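Local coordinates for exported protein (Bacteroides fragilis, PDB 4I17), which is of unknown function but, as a tetratricopeptide-repeat (TPR) protein built of stacked helices, probably serves as a scaffold for binding partner proteins or peptides, at residues A24-K29 against G49-N54; N77-K82 against I96-E101. One frame throughout, in Å; residues are numbered along the deposited sequence. Where two conformers were deposited one is given.

How the contacts relate
Both contacts belong to the one all-helical array, and along the chain they come in series: contact 1 closes before contact 2 opens. Their centres are 19 Å apart, and although their nearest atoms come within about 5 Å they do not touch. Helix 58-70 packs against both, with side chains of Phe27 and Ala52 from contact 1 and of Ala78, Tyr79 and Lys82 from contact 2 all meeting it. Contact 1 lies toward the N-terminal end; its centre is about 27 Å from the centre of the chain, that of contact 2 about 10 Å. A sulfate ion, probably from the crystallisation liquor, sits at contact 1.

Contact 1: residues A24-K29 against G49-N54; sequences AVAFEK and GVCADN. With SO4 (sulfate ion), chain C.
The Phe27 ring meets Ala52 obliquely, with the methyl CB almost equally close to two ring atoms: 3.7 Å from Phe27 CD1 to Ala52 CB, and the same from CE1. Tyr64 of helix 58-70 and the loop residues Ile55 and Lys57 also touch the Phe27 side chain. With CG anti to the backbone N (chi1 170°), the ring extends from helix 23-36 alongside helix 42-54. Phe27 CB packs 4.0 Å from Cys51 CB, where the backbones of the two segments come nearest. Cys51 turns its sulfur to the other side of this pair, and SG lies 3.7 Å from Ala26 CB. The contact is thus apolar packing between consecutive helices of the TPR array; with Ala26, Cys51 and Ala52 small, the segment axes come to 8.5 Å at a crossing angle of -132°. At the start of helix 23-36, Ala24 N donates a fairly straight hydrogen bond to sulfate O1 (2.7 Å, 160° at the hydrogen); Tyr23 N binds the ion too, so backbone N-H groups at a helix N-terminus hold the anion. Ala17 and Leu18 of helix 7-19 cover the Ala26 and Cys51 side of the interface, while helix 58-70 packs against Phe27 and Ala52.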
loop_
_atom_site.group_PDB
_atom_site.type_symbol
_atom_site.label_atom_id
_atom_site.label_comp_id
_atom_site.label_asym_id
_atom_site.label_seq_id
_atom_site.Cartn_x
_atom_site.Cartn_y
_atom_site.Cartn_z
ATOM N N ALA A 24 -28.314 8.036 3.692
ATOM C CA ALA A 24 -29.173 6.829 3.645
ATOM C C ALA A 24 -30.258 6.975 2.585
ATOM O O ALA A 24 -30.535 6.024 1.845
ATOM C CB ALA A 24 -29.828 6.589 4.987
ATOM N N VAL A 25 -30.898 8.144 2.519
ATOM C CA VAL A 25 -31.916 8.372 1.489
ATOM C C VAL A 25 -31.248 8.416 0.108
ATOM O O VAL A 25 -31.814 7.883 -0.849
ATOM C CB VAL A 25 -32.752 9.652 1.733
ATOM C CG1 VAL A 25 -33.669 9.939 0.527
ATOM C CG2 VAL A 25 -33.580 9.483 3.000
ATOM N N ALA A 26 -30.094 9.082 -0.015
ATOM C CA ALA A 26 -29.433 9.171 -1.330
ATOM C C ALA A 26 -29.102 7.774 -1.811
ATOM O O ALA A 26 -29.350 7.439 -2.959
ATOM C CB ALA A 26 -28.178 10.027 -1.239
ATOM N N PHE A 27 -28.619 6.917 -0.904
ATOM C CA PHE A 27 -28.298 5.537 -1.299
ATOM C C PHE A 27 -29.582 4.834 -1.778
ATOM O O PHE A 27 -29.540 4.208 -2.822
ATOM C CB PHE A 27 -27.624 4.759 -0.149
ATOM C CG PHE A 27 -27.505 3.290 -0.464
ATOM C CD1 PHE A 27 -26.496 2.823 -1.301
ATOM C CD2 PHE A 27 -28.442 2.386 0.011
ATOM C CE1 PHE A 27 -26.427 1.472 -1.649
ATOM C CE2 PHE A 27 -28.375 1.036 -0.347
ATOM C CZ PHE A 27 -27.368 0.597 -1.175
ATOM N N GLU A 28 -30.675 4.922 -1.020
ATOM C CA GLU A 28 -31.976 4.313 -1.347
ATOM C C GLU A 28 -32.437 4.739 -2.766
ATOM O O GLU A 28 -32.804 3.906 -3.588
ATOM C CB GLU A 28 -33.018 4.751 -0.285
ATOM C CG GLU A 28 -34.446 4.265 -0.508
ATOM C CD GLU A 28 -35.549 5.270 -0.200
ATOM O OE1 GLU A 28 -35.345 6.161 0.659
ATOM O OE2 GLU A 28 -36.632 5.159 -0.821
ATOM N N LYS A 29 -32.416 6.048 -3.031
ATOM C CA LYS A 29 -32.900 6.602 -4.301
ATOM C C LYS A 29 -31.966 6.269 -5.461
ATOM O O LYS A 29 -32.436 5.849 -6.518
ATOM C CB LYS A 29 -33.068 8.119 -4.187
ATOM C CG LYS A 29 -34.081 8.547 -3.131
ATOM C CD LYS A 29 -35.490 8.144 -3.512
ATOM C CE LYS A 29 -36.466 8.483 -2.395
ATOM N NZ LYS A 29 -37.859 8.109 -2.772
ATOM N N GLY A 49 -21.841 4.636 -4.375
ATOM C CA GLY A 49 -20.789 3.901 -3.646
ATOM C C GLY A 49 -20.327 4.642 -2.408
ATOM O O GLY A 49 -20.187 4.036 -1.332
ATOM N N VAL A 50 -20.103 5.972 -2.539
ATOM C CA VAL A 50 -19.694 6.812 -1.386
ATOM C C VAL A 50 -20.815 6.794 -0.326
ATOM O O VAL A 50 -20.531 6.632 0.864
ATOM C CB VAL A 50 -19.360 8.258 -1.800
ATOM C CG1 VAL A 50 -18.980 9.104 -0.566
ATOM C CG2 VAL A 50 -18.238 8.278 -2.854
ATOM N N CYS A 51 -22.068 7.008 -0.751
ATOM C CA CYS A 51 -23.215 6.986 0.182
ATOM C C CYS A 51 -23.281 5.642 0.907
ATOM O O CYS A 51 -23.492 5.615 2.125
ATOM C CB CYS A 51 -24.513 7.283 -0.561
ATOM S SG CYS A 51 -24.654 9.004 -1.083
ATOM N N ALA A 52 -23.159 4.532 0.162
ATOM C CA ALA A 52 -23.191 3.167 0.760
ATOM C C ALA A 52 -22.100 2.994 1.802
ATOM O O ALA A 52 -22.338 2.438 2.881
ATOM C CB ALA A 52 -23.032 2.108 -0.328
ATOM N N ASP A 53 -20.894 3.496 1.508
ATOM C CA ASP A 53 -19.792 3.348 2.447
ATOM C C ASP A 53 -20.089 4.190 3.681
ATOM O O ASP A 53 -19.849 3.710 4.790
ATOM C CB ASP A 53 -18.475 3.755 1.796
ATOM C CG ASP A 53 -17.302 3.532 2.722
ATOM O OD1 ASP A 53 -16.892 2.355 2.889
ATOM O OD2 ASP A 53 -16.848 4.510 3.339
ATOM N N ASN A 54 -20.704 5.403 3.485
ATOM C CA ASN A 54 -21.011 6.318 4.602
ATOM C C ASN A 54 -22.057 5.725 5.538
ATOM O O ASN A 54 -22.055 6.042 6.719
ATOM C CB ASN A 54 -21.482 7.687 4.109
ATOM C CG ASN A 54 -20.476 8.497 3.319
ATOM O OD1 ASN A 54 -19.293 8.184 3.221
ATOM N ND2 ASN A 54 -20.944 9.548 2.681
HETATM S S SO4 C . -27.443 9.523 7.102
HETATM O O1 SO4 C . -28.433 9.124 6.186
HETATM O O2 SO4 C . -26.380 10.269 6.440
HETATM O O3 SO4 C . -28.026 10.399 8.120
HETATM O O4 SO4 C . -26.899 8.335 7.768
#

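Contact 2: residues N77-K82 against I96-E101; sequences NAYIGK and IATLTE
Two antiparallel helices of the TPR array, 75-88 and 92-105, pack together here as a helical hairpin, and Thr98 CG2 faces Tyr79 and Lys82 of the first helix. This methyl does the touching: it lies 3.6 Å from the carbonyl oxygen Tyr79 O and 3.9 Å from Lys82 CB. CG and CD of Lys82 pass the same methyl at similar range, so the aliphatic part of the lysine runs across the threonine at about a right angle. The lysine is extended throughout, which carries NZ beyond the contact to a salt bridge with Asp66. Thr98 keeps its polar branch on its own helix: CG2 is anti to the backbone N, while OG1 stands beside that N and bonds to Glu94 O.

Tyr79 supplies the flat group. One face of its ring is overlaid by the backbone carbon Glu101 C, 4.0 Å from Tyr79 CE1, and Glu101 CB is 3.9 Å from the same ring atom. Beyond CB the glutamate bends at chi2 (-53°) and leads its carboxylate away, with ring and carboxylate planes 52° apart. Tyr79 CD1 lies 3.7 Å from Thr98 O, which meets the ring obliquely, and slightly farther from Thr98 CG2. Ile69 of helix 58-70 also touches Tyr79, and Phe65 touches Lys82, so the preceding helix shares this side of the hairpin. The short segments run 171° apart in direction, and their axes come to 8.9 Å at closest approach, consistent with the antiparallel packing of consecutive helices in a TPR array.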
loop_
_atom_site.group_PDB
_atom_site.type_symbol
_atom_site.label_atom_id
_atom_site.label_comp_id
_atom_site.label_asym_id
_atom_site.label_seq_id
_atom_site.Cartn_x
_atom_site.Cartn_y
_atom_site.Cartn_z
ATOM N N ASN A 77 -10.363 7.554 -8.104
ATOM C CA ASN A 77 -11.293 7.676 -6.983
ATOM C C ASN A 77 -12.147 6.425 -6.805
ATOM O O ASN A 77 -12.436 6.060 -5.664
ATOM C CB ASN A 77 -12.180 8.896 -7.175
ATOM C CG ASN A 77 -11.422 10.167 -6.887
ATOM O OD1 ASN A 77 -10.570 10.219 -6.001
ATOM N ND2 ASN A 77 -11.657 11.188 -7.681
ATOM N N ALA A 78 -12.562 5.775 -7.917
ATOM C CA ALA A 78 -13.392 4.556 -7.851
ATOM C C ALA A 78 -12.582 3.384 -7.267
ATOM O O ALA A 78 -13.108 2.643 -6.442
ATOM C CB ALA A 78 -13.926 4.197 -9.233
ATOM N N TYR A 79 -11.299 3.226 -7.658
ATOM C CA TYR A 79 -10.460 2.168 -7.050
ATOM C C TYR A 79 -10.196 2.453 -5.574
ATOM O O TYR A 79 -10.194 1.518 -4.788
ATOM C CB TYR A 79 -9.110 2.027 -7.763
ATOM C CG TYR A 79 -9.198 1.166 -9.002
ATOM C CD1 TYR A 79 -9.347 -0.219 -8.907
ATOM C CD2 TYR A 79 -9.160 1.732 -10.268
ATOM C CE1 TYR A 79 -9.441 -1.016 -10.049
ATOM C CE2 TYR A 79 -9.223 0.943 -11.419
ATOM C CZ TYR A 79 -9.369 -0.430 -11.301
ATOM O OH TYR A 79 -9.434 -1.204 -12.429
ATOM N N ILE A 80 -9.962 3.730 -5.200
ATOM C CA ILE A 80 -9.692 4.114 -3.807
ATOM C C ILE A 80 -10.931 3.826 -2.981
ATOM O O ILE A 80 -10.826 3.249 -1.897
ATOM C CB ILE A 80 -9.225 5.585 -3.688
ATOM C CG1 ILE A 80 -7.817 5.755 -4.278
ATOM C CG2 ILE A 80 -9.292 6.105 -2.220
ATOM C CD1 ILE A 80 -7.478 7.218 -4.641
ATOM N N GLY A 81 -12.097 4.176 -3.532
ATOM C CA GLY A 81 -13.375 3.918 -2.882
ATOM C C GLY A 81 -13.622 2.440 -2.650
ATOM O O GLY A 81 -14.051 2.050 -1.570
ATOM N N LYS A 82 -13.382 1.619 -3.669
ATOM C CA LYS A 82 -13.563 0.178 -3.565
ATOM C C LYS A 82 -12.598 -0.387 -2.522
ATOM O O LYS A 82 -13.021 -1.188 -1.684
ATOM C CB LYS A 82 -13.341 -0.496 -4.923
ATOM C CG LYS A 82 -13.765 -1.948 -4.906
ATOM C CD LYS A 82 -13.653 -2.558 -6.285
ATOM C CE LYS A 82 -13.962 -4.023 -6.229
ATOM N NZ LYS A 82 -13.570 -4.687 -7.495
ATOM N N ILE A 96 -5.497 -4.560 -0.571
ATOM C CA ILE A 96 -4.271 -4.401 -1.364
ATOM C C ILE A 96 -4.426 -4.958 -2.789
ATOM O O ILE A 96 -3.811 -4.414 -3.714
ATOM C CB ILE A 96 -3.006 -4.948 -0.638
ATOM C CG1 ILE A 96 -1.707 -4.476 -1.326
ATOM C CG2 ILE A 96 -3.023 -6.490 -0.471
ATOM C CD1 ILE A 96 -1.596 -2.907 -1.472
ATOM N N ALA A 97 -5.254 -5.995 -2.996
ATOM C CA ALA A 97 -5.505 -6.507 -4.359
ATOM C C ALA A 97 -6.174 -5.429 -5.228
ATOM O O ALA A 97 -5.800 -5.251 -6.385
ATOM C CB ALA A 97 -6.379 -7.751 -4.310
ATOM N N THR A 98 -7.109 -4.667 -4.648
ATOM C CA THR A 98 -7.808 -3.576 -5.346
ATOM C C THR A 98 -6.849 -2.455 -5.630
ATOM O O THR A 98 -6.829 -1.952 -6.755
ATOM C CB THR A 98 -9.029 -3.075 -4.548
ATOM O OG1 THR A 98 -9.868 -4.191 -4.275
ATOM C CG2 THR A 98 -9.847 -2.059 -5.339
ATOM N N LEU A 99 -6.040 -2.055 -4.636
ATOM C CA LEU A 99 -5.056 -1.003 -4.914
ATOM C C LEU A 99 -4.087 -1.435 -6.011
ATOM O O LEU A 99 -3.669 -0.590 -6.800
ATOM C CB LEU A 99 -4.274 -0.620 -3.651
ATOM C CG LEU A 99 -5.089 0.107 -2.557
ATOM C CD1 LEU A 99 -4.237 0.272 -1.303
ATOM C CD2 LEU A 99 -5.544 1.498 -3.038
ATOM N N THR A 100 -3.719 -2.742 -6.058
ATOM C CA THR A 100 -2.781 -3.276 -7.059
ATOM C C THR A 100 -3.414 -3.136 -8.443
ATOM O O THR A 100 -2.748 -2.710 -9.383
ATOM C CB THR A 100 -2.364 -4.712 -6.714
ATOM O OG1 THR A 100 -1.815 -4.729 -5.387
ATOM C CG2 THR A 100 -1.314 -5.272 -7.699
ATOM N N GLU A 101 -4.705 -3.487 -8.567
ATOM C CA GLU A 101 -5.454 -3.325 -9.813
ATOM C C GLU A 101 -5.503 -1.841 -10.198
ATOM O O GLU A 101 -5.276 -1.509 -11.345
ATOM C CB GLU A 101 -6.881 -3.888 -9.667
ATOM C CG GLU A 101 -6.940 -5.410 -9.706
ATOM C CD GLU A 101 -6.272 -6.054 -10.911
ATOM O OE1 GLU A 101 -6.620 -5.685 -12.057
ATOM O OE2 GLU A 101 -5.371 -6.900 -10.706
#